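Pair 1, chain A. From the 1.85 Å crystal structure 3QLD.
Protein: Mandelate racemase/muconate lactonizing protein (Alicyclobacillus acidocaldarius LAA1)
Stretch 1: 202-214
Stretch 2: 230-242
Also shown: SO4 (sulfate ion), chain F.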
# COMPACT_ATOMS: atom_id res chain seq x y z
N ARG A 202 -21.42 3.55 8.68
CA ARG A 202 -21.62 3.94 7.30
C ARG A 202 -22.24 5.33 7.30
O ARG A 202 -22.76 5.79 8.32
CB ARG A 202 -22.60 2.95 6.65
CG ARG A 202 -22.04 1.51 6.54
CD ARG A 202 -20.74 1.42 5.71
NE ARG A 202 -20.26 0.04 5.71
CZ ARG A 202 -19.53 -0.53 6.65
NH1 ARG A 202 -19.10 0.15 7.72
NH2 ARG A 202 -19.20 -1.81 6.51
N PRO A 203 -22.23 6.04 6.15
CA PRO A 203 -22.80 7.37 6.18
C PRO A 203 -24.24 7.51 6.69
O PRO A 203 -24.56 8.54 7.33
CB PRO A 203 -22.65 7.83 4.74
CG PRO A 203 -21.37 7.15 4.31
CD PRO A 203 -21.56 5.76 4.86
N GLU A 204 -25.08 6.49 6.47
CA GLU A 204 -26.47 6.46 6.97
C GLU A 204 -26.60 6.45 8.51
O GLU A 204 -27.65 6.75 9.05
CB GLU A 204 -27.25 5.25 6.42
CG GLU A 204 -27.43 5.31 4.95
CD GLU A 204 -26.36 4.53 4.19
OE1 GLU A 204 -25.17 4.50 4.63
OE2 GLU A 204 -26.74 3.99 3.11
N ASP A 205 -25.53 6.11 9.19
CA ASP A 205 -25.43 6.01 10.66
C ASP A 205 -25.04 7.35 11.33
O ASP A 205 -24.94 7.43 12.56
CB ASP A 205 -24.38 4.98 10.99
CG ASP A 205 -24.77 3.53 10.56
OD1 ASP A 205 -25.96 3.15 10.76
OD2 ASP A 205 -23.88 2.78 10.05
N ALA A 206 -24.83 8.39 10.54
CA ALA A 206 -24.49 9.69 11.08
C ALA A 206 -25.40 10.15 12.25
O ALA A 206 -24.86 10.70 13.21
CB ALA A 206 -24.40 10.80 9.97
N PRO A 207 -26.74 9.95 12.16
CA PRO A 207 -27.57 10.41 13.28
C PRO A 207 -27.18 9.76 14.63
O PRO A 207 -27.14 10.41 15.66
CB PRO A 207 -28.98 10.03 12.83
CG PRO A 207 -28.89 10.21 11.30
CD PRO A 207 -27.59 9.48 11.04
N VAL A 208 -26.84 8.47 14.61
CA VAL A 208 -26.38 7.76 15.82
C VAL A 208 -25.11 8.31 16.38
O VAL A 208 -24.94 8.44 17.62
CB VAL A 208 -26.23 6.19 15.53
CG1 VAL A 208 -25.29 5.49 16.53
CG2 VAL A 208 -27.62 5.54 15.54
N LEU A 209 -24.15 8.59 15.49
CA LEU A 209 -22.87 9.10 15.94
C LEU A 209 -23.04 10.51 16.50
O LEU A 209 -22.35 10.94 17.45
CB LEU A 209 -21.89 9.14 14.75
CG LEU A 209 -21.33 7.74 14.39
CD1 LEU A 209 -20.48 7.78 13.06
CD2 LEU A 209 -20.45 7.19 15.50
N ARG A 210 -23.94 11.27 15.90
CA ARG A 210 -24.17 12.65 16.36
C ARG A 210 -24.76 12.66 17.80
O ARG A 210 -24.46 13.54 18.59
CB ARG A 210 -25.12 13.34 15.41
CG ARG A 210 -25.72 14.76 15.95
CD ARG A 210 -24.72 15.97 16.10
NE ARG A 210 -25.50 17.17 16.49
CZ ARG A 210 -25.22 17.99 17.51
NH1 ARG A 210 -24.13 17.80 18.28
NH2 ARG A 210 -26.03 19.04 17.76
N GLN A 211 -25.53 11.63 18.13
CA GLN A 211 -26.13 11.48 19.51
C GLN A 211 -25.01 11.36 20.53
O GLN A 211 -25.18 11.71 21.74
CB GLN A 211 -27.03 10.24 19.60
CG GLN A 211 -28.37 10.16 18.80
CD GLN A 211 -28.97 8.69 18.81
OE1 GLN A 211 -28.72 7.91 19.74
NE2 GLN A 211 -29.70 8.32 17.76
N LEU A 212 -23.86 10.86 20.07
CA LEU A 212 -22.70 10.73 20.91
C LEU A 212 -22.03 12.01 21.34
O LEU A 212 -21.30 12.03 22.31
CB LEU A 212 -21.66 9.70 20.38
CG LEU A 212 -22.23 8.32 20.04
CD1 LEU A 212 -21.02 7.50 19.48
CD2 LEU A 212 -22.81 7.61 21.29
N ASP A 213 -22.30 13.12 20.65
CA ASP A 213 -21.70 14.39 21.04
C ASP A 213 -22.09 14.79 22.46
O ASP A 213 -21.39 15.58 23.10
CB ASP A 213 -22.21 15.49 20.08
CG ASP A 213 -21.48 15.51 18.74
OD1 ASP A 213 -20.45 14.79 18.57
OD2 ASP A 213 -21.95 16.24 17.84
N ALA A 214 -23.19 14.23 22.95
CA ALA A 214 -23.66 14.64 24.29
C ALA A 214 -22.69 14.19 25.42
O ALA A 214 -22.75 14.74 26.53
CB ALA A 214 -25.06 14.15 24.53
N PHE A 230 -14.85 12.03 1.01
CA PHE A 230 -15.88 13.02 1.15
C PHE A 230 -16.95 12.64 2.13
O PHE A 230 -17.48 13.53 2.79
CB PHE A 230 -16.45 13.48 -0.20
CG PHE A 230 -15.72 14.67 -0.70
CD1 PHE A 230 -14.76 14.54 -1.69
CD2 PHE A 230 -15.88 15.91 -0.07
CE1 PHE A 230 -14.04 15.66 -2.10
CE2 PHE A 230 -15.18 17.03 -0.46
CZ PHE A 230 -14.25 16.91 -1.49
N ASP A 231 -17.23 11.33 2.27
CA ASP A 231 -18.15 10.84 3.32
C ASP A 231 -17.56 11.18 4.67
O ASP A 231 -18.29 11.58 5.59
CB ASP A 231 -18.36 9.29 3.23
CG ASP A 231 -19.27 8.87 1.97
OD1 ASP A 231 -19.86 9.75 1.33
OD2 ASP A 231 -19.41 7.68 1.69
N LEU A 232 -16.26 10.99 4.81
CA LEU A 232 -15.60 11.34 6.06
C LEU A 232 -15.66 12.87 6.39
O LEU A 232 -15.90 13.31 7.54
CB LEU A 232 -14.19 10.81 6.05
CG LEU A 232 -13.56 10.86 7.45
CD1 LEU A 232 -14.36 9.94 8.46
CD2 LEU A 232 -12.14 10.39 7.33
N ALA A 233 -15.37 13.67 5.38
CA ALA A 233 -15.40 15.12 5.52
C ALA A 233 -16.77 15.57 5.94
O ALA A 233 -16.91 16.44 6.85
CB ALA A 233 -15.00 15.80 4.18
N LYS A 234 -17.80 15.03 5.29
CA LYS A 234 -19.17 15.37 5.68
C LYS A 234 -19.52 14.89 7.06
O LYS A 234 -20.23 15.55 7.78
CB LYS A 234 -20.10 14.71 4.69
CG LYS A 234 -21.54 15.05 4.82
CD LYS A 234 -22.36 14.25 3.77
CE LYS A 234 -22.44 15.00 2.46
NZ LYS A 234 -21.13 15.15 1.77
N LEU A 235 -19.04 13.70 7.45
CA LEU A 235 -19.36 13.25 8.80
C LEU A 235 -18.68 14.14 9.83
O LEU A 235 -19.30 14.55 10.80
CB LEU A 235 -18.97 11.77 8.97
CG LEU A 235 -19.13 11.24 10.40
CD1 LEU A 235 -20.63 11.09 10.75
CD2 LEU A 235 -18.43 9.85 10.49
N GLN A 236 -17.39 14.43 9.67
CA GLN A 236 -16.68 15.27 10.68
C GLN A 236 -17.30 16.65 10.79
O GLN A 236 -17.50 17.18 11.92
CB GLN A 236 -15.19 15.40 10.38
CG GLN A 236 -14.41 16.30 11.34
CD GLN A 236 -14.38 15.80 12.82
OE1 GLN A 236 -13.33 15.38 13.26
NE2 GLN A 236 -15.53 15.87 13.56
N ALA A 237 -17.75 17.19 9.63
CA ALA A 237 -18.42 18.56 9.62
C ALA A 237 -19.71 18.55 10.45
O ALA A 237 -20.06 19.58 11.05
CB ALA A 237 -18.74 19.03 8.16
N SER A 238 -20.34 17.37 10.55
CA SER A 238 -21.62 17.21 11.28
C SER A 238 -21.49 16.85 12.78
O SER A 238 -22.48 16.91 13.55
CB SER A 238 -22.51 16.16 10.62
OG SER A 238 -21.99 14.80 10.81
N LEU A 239 -20.27 16.53 13.18
CA LEU A 239 -19.96 16.07 14.54
C LEU A 239 -19.18 17.11 15.32
O LEU A 239 -18.15 17.69 14.87
CB LEU A 239 -19.10 14.76 14.51
CG LEU A 239 -19.79 13.47 14.04
CD1 LEU A 239 -18.74 12.36 14.02
CD2 LEU A 239 -20.93 13.07 14.96
N ARG A 240 -19.65 17.38 16.52
CA ARG A 240 -18.89 18.22 17.45
C ARG A 240 -17.67 17.47 18.02
O ARG A 240 -16.60 18.08 18.31
CB ARG A 240 -19.77 18.77 18.59
CG ARG A 240 -21.06 19.49 18.10
CD ARG A 240 -20.78 20.76 17.20
NE ARG A 240 -20.42 20.53 15.79
CZ ARG A 240 -21.27 20.35 14.77
NH1 ARG A 240 -22.60 20.35 14.97
NH2 ARG A 240 -20.80 20.14 13.55
N THR A 241 -17.83 16.17 18.20
CA THR A 241 -16.71 15.28 18.66
C THR A 241 -15.62 15.14 17.58
O THR A 241 -15.94 14.92 16.40
CB THR A 241 -17.29 13.90 18.97
OG1 THR A 241 -18.39 14.05 19.87
CG2 THR A 241 -16.18 12.83 19.55
N PRO A 242 -14.33 15.25 17.95
CA PRO A 242 -13.28 15.07 16.96
C PRO A 242 -13.30 13.62 16.44
O PRO A 242 -13.52 12.66 17.20
CB PRO A 242 -12.01 15.27 17.80
CG PRO A 242 -12.44 16.19 18.91
CD PRO A 242 -13.74 15.58 19.28
S SO4 F . -24.19 20.83 20.62
O1 SO4 F . -23.47 19.54 20.66
O2 SO4 F . -25.45 20.69 21.35
O3 SO4 F . -23.32 21.85 21.18
O4 SO4 F . -24.46 21.14 19.23
O HOH W 1 -18.76 13.20 22.45

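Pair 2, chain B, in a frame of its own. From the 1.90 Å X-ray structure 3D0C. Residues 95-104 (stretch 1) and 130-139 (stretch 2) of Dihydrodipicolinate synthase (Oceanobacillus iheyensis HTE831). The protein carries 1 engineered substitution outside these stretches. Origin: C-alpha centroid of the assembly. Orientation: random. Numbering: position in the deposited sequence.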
# COMPACT_ATOMS: atom_id res chain seq x y z
N ALA B 95 -4.75 -13.11 -1.22
CA ALA B 95 -5.97 -12.68 -0.56
C ALA B 95 -6.84 -13.91 -0.35
O ALA B 95 -7.38 -14.12 0.74
CB ALA B 95 -6.72 -11.63 -1.42
N ILE B 96 -6.95 -14.74 -1.39
CA ILE B 96 -7.74 -15.96 -1.32
C ILE B 96 -7.16 -16.90 -0.26
O ILE B 96 -7.90 -17.51 0.51
CB ILE B 96 -7.78 -16.66 -2.70
CG1 ILE B 96 -8.57 -15.78 -3.68
CG2 ILE B 96 -8.41 -18.05 -2.58
CD1 ILE B 96 -8.55 -16.27 -5.13
N GLU B 97 -5.84 -16.98 -0.22
CA GLU B 97 -5.15 -17.83 0.75
C GLU B 97 -5.54 -17.39 2.17
O GLU B 97 -5.88 -18.22 3.03
CB GLU B 97 -3.64 -17.73 0.56
CG GLU B 97 -2.84 -18.70 1.42
CD GLU B 97 -1.35 -18.38 1.44
OE1 GLU B 97 -0.86 -17.71 0.50
OE2 GLU B 97 -0.68 -18.80 2.40
N LEU B 98 -5.47 -16.09 2.42
CA LEU B 98 -5.82 -15.55 3.73
C LEU B 98 -7.31 -15.76 4.00
O LEU B 98 -7.70 -16.09 5.12
CB LEU B 98 -5.51 -14.05 3.81
CG LEU B 98 -4.04 -13.65 3.94
CD1 LEU B 98 -3.89 -12.16 3.71
CD2 LEU B 98 -3.53 -14.02 5.31
N GLY B 99 -8.12 -15.58 2.97
CA GLY B 99 -9.56 -15.75 3.13
C GLY B 99 -9.95 -17.17 3.48
O GLY B 99 -10.68 -17.39 4.45
N LYS B 100 -9.47 -18.14 2.70
CA LYS B 100 -9.81 -19.53 2.96
C LYS B 100 -9.40 -19.91 4.37
O LYS B 100 -10.13 -20.62 5.06
CB LYS B 100 -9.11 -20.45 1.96
CG LYS B 100 -9.76 -20.48 0.58
CD LYS B 100 -8.95 -21.37 -0.36
CE LYS B 100 -9.60 -21.52 -1.72
NZ LYS B 100 -10.83 -22.37 -1.68
N SER B 101 -8.24 -19.43 4.80
CA SER B 101 -7.74 -19.74 6.14
C SER B 101 -8.65 -19.22 7.25
O SER B 101 -8.98 -19.97 8.18
CB SER B 101 -6.33 -19.18 6.33
OG SER B 101 -5.91 -19.34 7.67
N ALA B 102 -9.06 -17.96 7.17
CA ALA B 102 -9.92 -17.38 8.19
C ALA B 102 -11.29 -18.05 8.22
O ALA B 102 -11.81 -18.34 9.29
CB ALA B 102 -10.08 -15.87 7.96
N ILE B 103 -11.86 -18.30 7.04
CA ILE B 103 -13.16 -18.94 6.94
C ILE B 103 -13.12 -20.37 7.49
O ILE B 103 -14.03 -20.78 8.22
CB ILE B 103 -13.65 -18.98 5.47
CG1 ILE B 103 -13.88 -17.55 4.98
CG2 ILE B 103 -14.94 -19.80 5.34
CD1 ILE B 103 -14.20 -17.46 3.50
N ASP B 104 -12.06 -21.11 7.15
CA ASP B 104 -11.91 -22.48 7.63
C ASP B 104 -11.84 -22.46 9.16
O ASP B 104 -12.23 -23.42 9.82
CB ASP B 104 -10.64 -23.12 7.07
CG ASP B 104 -10.53 -24.60 7.41
OD1 ASP B 104 -11.36 -25.40 6.92
OD2 ASP B 104 -9.62 -24.97 8.18
N ARG B 130 -13.87 -9.17 -7.82
CA ARG B 130 -14.73 -10.30 -8.18
C ARG B 130 -14.05 -11.68 -8.09
O ARG B 130 -14.68 -12.65 -7.65
CB ARG B 130 -15.28 -10.10 -9.59
CG ARG B 130 -16.23 -11.19 -10.01
CD ARG B 130 -17.23 -10.65 -11.01
NE ARG B 130 -16.54 -10.04 -12.14
CZ ARG B 130 -17.06 -9.05 -12.85
NH1 ARG B 130 -18.25 -8.56 -12.53
NH2 ARG B 130 -16.39 -8.55 -13.88
N ASN B 131 -12.80 -11.78 -8.52
CA ASN B 131 -12.13 -13.07 -8.45
C ASN B 131 -11.93 -13.51 -6.99
O ASN B 131 -11.95 -14.69 -6.69
CB ASN B 131 -10.78 -13.03 -9.17
CG ASN B 131 -10.93 -12.81 -10.67
OD1 ASN B 131 -12.00 -13.04 -11.25
ND2 ASN B 131 -9.85 -12.38 -11.32
N ILE B 132 -11.74 -12.56 -6.07
CA ILE B 132 -11.54 -12.93 -4.68
C ILE B 132 -12.85 -13.38 -4.03
O ILE B 132 -12.91 -14.46 -3.42
CB ILE B 132 -10.90 -11.77 -3.89
CG1 ILE B 132 -9.51 -11.49 -4.47
CG2 ILE B 132 -10.82 -12.11 -2.40
CD1 ILE B 132 -8.84 -10.31 -3.88
N ILE B 133 -13.90 -12.58 -4.17
CA ILE B 133 -15.21 -12.88 -3.60
C ILE B 133 -15.69 -14.27 -4.06
O ILE B 133 -16.04 -15.12 -3.23
CB ILE B 133 -16.23 -11.82 -4.06
CG1 ILE B 133 -15.84 -10.43 -3.53
CG2 ILE B 133 -17.63 -12.20 -3.59
CD1 ILE B 133 -16.71 -9.32 -4.02
N GLU B 134 -15.68 -14.47 -5.38
CA GLU B 134 -16.13 -15.71 -6.00
C GLU B 134 -15.35 -16.94 -5.54
O GLU B 134 -15.87 -18.07 -5.64
CB GLU B 134 -15.98 -15.59 -7.53
CG GLU B 134 -16.91 -14.55 -8.15
CD GLU B 134 -16.80 -14.53 -9.67
OE1 GLU B 134 -15.96 -15.30 -10.22
OE2 GLU B 134 -17.55 -13.76 -10.32
N ALA B 135 -14.13 -16.72 -5.07
CA ALA B 135 -13.29 -17.83 -4.66
C ALA B 135 -13.39 -18.21 -3.17
O ALA B 135 -12.80 -19.23 -2.75
CB ALA B 135 -11.83 -17.55 -5.02
N LEU B 136 -14.16 -17.42 -2.41
CA LEU B 136 -14.35 -17.62 -0.99
C LEU B 136 -15.76 -18.13 -0.70
O LEU B 136 -16.74 -17.64 -1.24
CB LEU B 136 -14.14 -16.31 -0.23
CG LEU B 136 -12.72 -15.72 -0.36
CD1 LEU B 136 -12.57 -14.40 0.42
CD2 LEU B 136 -11.71 -16.75 0.16
N ASP B 137 -15.82 -19.07 0.24
CA ASP B 137 -17.03 -19.70 0.71
C ASP B 137 -17.65 -18.96 1.91
O ASP B 137 -17.94 -19.55 2.96
CB ASP B 137 -16.70 -21.13 1.08
CG ASP B 137 -16.30 -21.95 -0.12
OD1 ASP B 137 -15.42 -22.81 0.03
OD2 ASP B 137 -16.87 -21.74 -1.21
N ALA B 138 -17.78 -17.64 1.74
CA ALA B 138 -18.36 -16.75 2.74
C ALA B 138 -18.47 -15.39 2.07
O ALA B 138 -17.83 -15.14 1.04
CB ALA B 138 -17.48 -16.68 3.98
N PRO B 139 -19.31 -14.50 2.62
CA PRO B 139 -19.48 -13.17 2.05
C PRO B 139 -18.29 -12.27 2.28
O PRO B 139 -17.44 -12.53 3.13
CB PRO B 139 -20.72 -12.65 2.76
CG PRO B 139 -20.60 -13.27 4.09
CD PRO B 139 -20.23 -14.70 3.74
O HOH W 2 -11.71 -20.86 -4.26
O HOH W 3 -12.98 -21.23 -0.91

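The sharpest difference lies at one matched position, Asp A213 in pair 1 and Ile B103 in pair 2: the first fastens the two stretches with hydrogen bonds, the second packs through hydrocarbon alone. In pair 1 the Asp A213 carboxylate meets the chain where it leaves the second helix. Its OD2 accepts from Arg A240 N (2.9 Å), and its OD1 accepts from both Thr A241 N (3.0 Å) and Thr A241 OG1 (2.5 Å), so two successive backbone amides and a hydroxyl are satisfied by one side chain. In pair 2 no hydrogen bond joins the stretches directly; Ile B103 CD1 instead rests 3.4 Å from Ala B138 CB, the counterpart of Thr A241, and 3.9 Å from Leu B136 CB.

The frame beneath is shared. Two helices run in roughly the same direction, at 37° in pair 1 and 25° in pair 2, with axes approaching to 10.5 and 9.7 Å; in each second stretch the helix gives way to a loop, and the stretch closes with a matched proline, Pro A242 and Pro B139. Fourteen central residues superpose with an RMSD of 0.9 Å, and the buried areas are similar, 474 and 445 Å².

A leucine is kept at the contact, Leu A239 = Leu B136, both m,t, with side-chain centres 0.8 Å apart. Leu A239 CD2 lies 3.6 Å from Leu A209 O and 4.1 Å from Leu A209 CB. At the position of Leu A209, pair 2 has Gly B99, and Leu B136 CD2 comes within 3.8 Å of Gly B99 C; an ideal CB on Gly B99 would lie only 2.6 Å from Leu B136 CD2, a clash. About one turn earlier, Leu A235 matches Ile B132. Leu A235 CD2 meets Leu A209 CD1 at 3.9 Å, and its CD1 meets Ala A206 CB at the same distance; Ile B132 CD1 reaches Ala B95 CB at 3.5 Å. Ile B96, which has no counterpart in pair 1, adds a contact from its CD1 to Ala B135 CB (3.5 Å).

The matched basic residues also differ. Arg A210 NH1 forms a salt bridge with Asp A213 OD2 (2.7 Å), the same oxygen that accepts from Arg A240 N, while its guanidinium also binds a sulfate, probably from the crystallisation liquor, through NH1 to O1 and NH2 to O4 (3.0 Å each). Lys B100 NZ crosses through solvent: waters 2 and 3 each accept from it and donate to Ala B135 O. Pair 1 has its own bridge, water 1, which donates to Leu A212 O and Thr A241 OG1.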